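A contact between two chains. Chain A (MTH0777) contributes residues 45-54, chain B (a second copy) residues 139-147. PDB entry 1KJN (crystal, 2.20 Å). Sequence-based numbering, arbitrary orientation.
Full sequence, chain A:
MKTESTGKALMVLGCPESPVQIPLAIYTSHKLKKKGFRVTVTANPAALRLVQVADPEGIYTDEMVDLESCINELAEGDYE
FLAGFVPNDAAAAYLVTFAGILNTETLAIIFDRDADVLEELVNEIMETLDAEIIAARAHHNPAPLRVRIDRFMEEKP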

# COMPACT_ATOMS: atom_id res chain seq x y z
N PRO A 45 7.98 -6.77 10.85
CA PRO A 45 8.16 -7.53 9.61
C PRO A 45 7.07 -7.35 8.55
O PRO A 45 7.37 -7.04 7.40
CB PRO A 45 8.26 -8.97 10.10
CG PRO A 45 8.99 -8.81 11.42
CD PRO A 45 8.22 -7.64 12.03
N ALA A 46 5.81 -7.53 8.92
CA ALA A 46 4.72 -7.38 7.96
C ALA A 46 4.76 -6.00 7.30
O ALA A 46 4.79 -5.89 6.08
CB ALA A 46 3.38 -7.61 8.65
N ALA A 47 4.83 -4.96 8.12
CA ALA A 47 4.87 -3.59 7.62
C ALA A 47 6.03 -3.35 6.64
O ALA A 47 5.81 -2.82 5.54
CB ALA A 47 4.93 -2.62 8.81
N LEU A 48 7.26 -3.75 7.01
CA LEU A 48 8.42 -3.56 6.14
C LEU A 48 8.26 -4.29 4.83
O LEU A 48 8.67 -3.79 3.77
CB LEU A 48 9.72 -4.00 6.86
CG LEU A 48 10.57 -2.86 7.46
CD1 LEU A 48 9.72 -1.79 8.06
CD2 LEU A 48 11.59 -3.36 8.48
N ARG A 49 7.67 -5.49 4.88
CA ARG A 49 7.46 -6.27 3.66
C ARG A 49 6.45 -5.60 2.74
O ARG A 49 6.55 -5.73 1.53
CB ARG A 49 7.01 -7.71 3.94
CG ARG A 49 7.99 -8.55 4.74
CD ARG A 49 7.70 -10.04 4.60
NE ARG A 49 8.12 -10.49 3.29
CZ ARG A 49 9.29 -11.08 3.02
NH1 ARG A 49 10.16 -11.32 3.98
NH2 ARG A 49 9.62 -11.33 1.75
N LEU A 50 5.47 -4.92 3.32
CA LEU A 50 4.46 -4.24 2.50
C LEU A 50 5.09 -3.08 1.74
O LEU A 50 4.81 -2.88 0.55
CB LEU A 50 3.28 -3.78 3.34
CG LEU A 50 2.33 -4.91 3.76
CD1 LEU A 50 1.31 -4.41 4.77
CD2 LEU A 50 1.65 -5.48 2.53
N VAL A 51 5.96 -2.35 2.44
CA VAL A 51 6.66 -1.21 1.86
C VAL A 51 7.54 -1.70 0.71
O VAL A 51 7.52 -1.11 -0.35
CB VAL A 51 7.54 -0.50 2.93
CG1 VAL A 51 8.45 0.56 2.27
CG2 VAL A 51 6.67 0.13 4.03
N GLN A 52 8.28 -2.79 0.93
CA GLN A 52 9.16 -3.33 -0.10
C GLN A 52 8.43 -3.80 -1.35
O GLN A 52 8.94 -3.65 -2.45
CB GLN A 52 10.00 -4.49 0.45
CG GLN A 52 11.09 -4.07 1.41
CD GLN A 52 11.50 -5.18 2.38
OE1 GLN A 52 12.15 -4.92 3.40
NE2 GLN A 52 11.09 -6.42 2.08
N VAL A 53 7.26 -4.41 -1.18
CA VAL A 53 6.53 -4.85 -2.37
C VAL A 53 5.83 -3.67 -3.05
O VAL A 53 5.66 -3.68 -4.27
CB VAL A 53 5.56 -6.04 -2.09
CG1 VAL A 53 6.31 -7.21 -1.43
CG2 VAL A 53 4.40 -5.61 -1.26
N ALA A 54 5.47 -2.63 -2.29
CA ALA A 54 4.81 -1.45 -2.88
C ALA A 54 5.78 -0.51 -3.60
O ALA A 54 5.37 0.30 -4.43
CB ALA A 54 4.01 -0.67 -1.84
N HIS B 139 -3.56 -11.84 4.61
CA HIS B 139 -4.26 -10.61 4.95
C HIS B 139 -3.28 -9.45 5.07
O HIS B 139 -3.44 -8.44 4.40
CB HIS B 139 -5.05 -10.76 6.24
CG HIS B 139 -5.89 -9.56 6.56
ND1 HIS B 139 -5.49 -8.58 7.44
CD2 HIS B 139 -7.09 -9.17 6.08
CE1 HIS B 139 -6.41 -7.63 7.49
NE2 HIS B 139 -7.39 -7.96 6.67
N HIS B 140 -2.26 -9.60 5.91
CA HIS B 140 -1.26 -8.54 6.11
C HIS B 140 0.10 -8.90 5.55
O HIS B 140 0.88 -8.00 5.24
CB HIS B 140 -1.09 -8.19 7.60
CG HIS B 140 -2.02 -8.93 8.50
ND1 HIS B 140 -1.90 -10.28 8.75
CD2 HIS B 140 -3.10 -8.52 9.20
CE1 HIS B 140 -2.88 -10.67 9.54
NE2 HIS B 140 -3.63 -9.62 9.84
N ASN B 141 0.41 -10.19 5.47
CA ASN B 141 1.71 -10.64 4.97
C ASN B 141 1.59 -10.93 3.47
O ASN B 141 0.91 -11.87 3.06
CB ASN B 141 2.20 -11.87 5.75
CG ASN B 141 3.61 -12.30 5.36
OD1 ASN B 141 4.22 -11.75 4.44
ND2 ASN B 141 4.15 -13.30 6.08
N PRO B 142 2.30 -10.16 2.65
CA PRO B 142 2.24 -10.35 1.19
C PRO B 142 3.12 -11.48 0.65
O PRO B 142 2.91 -11.92 -0.48
CB PRO B 142 2.70 -9.00 0.68
CG PRO B 142 3.78 -8.61 1.67
CD PRO B 142 3.22 -9.07 3.02
N ALA B 143 4.04 -11.99 1.47
CA ALA B 143 4.98 -13.03 1.06
C ALA B 143 4.42 -14.18 0.24
O ALA B 143 4.85 -14.39 -0.88
CB ALA B 143 5.75 -13.57 2.28
N PRO B 144 3.41 -14.90 0.77
CA PRO B 144 2.83 -16.03 0.04
C PRO B 144 2.45 -15.68 -1.39
O PRO B 144 2.80 -16.41 -2.33
CB PRO B 144 1.57 -16.35 0.85
CG PRO B 144 1.89 -15.87 2.20
CD PRO B 144 2.60 -14.59 1.96
N LEU B 145 1.76 -14.55 -1.55
CA LEU B 145 1.33 -14.11 -2.87
C LEU B 145 2.48 -13.61 -3.75
O LEU B 145 2.52 -13.91 -4.95
CB LEU B 145 0.23 -13.04 -2.75
CG LEU B 145 -1.11 -13.58 -2.23
CD1 LEU B 145 -2.04 -12.44 -1.83
CD2 LEU B 145 -1.74 -14.43 -3.32
N ARG B 146 3.41 -12.87 -3.15
CA ARG B 146 4.55 -12.31 -3.89
C ARG B 146 5.40 -13.40 -4.51
O ARG B 146 5.80 -13.29 -5.67
CB ARG B 146 5.40 -11.45 -2.96
CG ARG B 146 6.54 -10.66 -3.63
CD ARG B 146 7.89 -11.38 -3.49
NE ARG B 146 8.09 -11.77 -2.10
CZ ARG B 146 8.97 -12.68 -1.68
NH1 ARG B 146 9.76 -13.32 -2.54
NH2 ARG B 146 9.00 -13.02 -0.40
N VAL B 147 5.68 -14.45 -3.74
CA VAL B 147 6.47 -15.58 -4.24
C VAL B 147 5.76 -16.27 -5.41
O VAL B 147 6.37 -16.51 -6.47
CB VAL B 147 6.70 -16.62 -3.12
CG1 VAL B 147 7.51 -17.78 -3.64
CG2 VAL B 147 7.43 -15.97 -1.95
O HOH W 1 7.24 -10.40 0.28

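Two arginines meet head to head across this contact: Arg A49 NH2 and Arg B146 NH2 lie 2.8 Å apart. Both atoms are donors and both groups carry positive charge, so the approach is no hydrogen bond. Water 1 accepts from Arg A49 NH2 and from Arg B146 NE, each at 2.9 Å, giving the two guanidiniums a shared acceptor. The rule to read here is that like charges can sit close with one water bound to both. No direct hydrogen bond joins the stretches.

Most of the remaining contacts are van der Waals, with Pro B142 at their centre. Chain A supplies one helix throughout, while chain B arrives as a loop that turns into a helix at its end. The two helix axes run at 29° to each other but come no closer than 11.5 Å, too far for intimate helix-helix packing; the loop before the second helix makes the closer backbone approach, with Ala A46 CA 5.4 Å from Asn B141 CA. There Ala A46 CB lies 4.2 Å from His B140 O.

Pro B142 is the knob. Its CG reaches Leu A50 CD2 at 3.9 Å, Arg A49 CB at 4.0 Å and Val A53 CG1 at 4.2 Å; the second rule is that one compact ring can serve three residues of a helix. Leu A50 points sideways at CB, yet its end comes nearer, and CD1 also lies 3.6 Å from His B140 O. Val A53 extends the apolar surface to the aliphatic part of Arg B146, CG1 to CG at 4.1 Å.

Asn B141 organises the turn: its OD1 accepts from Ala B143 N at 3.0 Å, a capping bond. The same OD1 lies 3.9 Å from Arg A49 CD, and Ala B143 CB sits 4.0 Å from Arg A49 NE, so the long arginine side chain passes over the capped turn before meeting its like-charged neighbour.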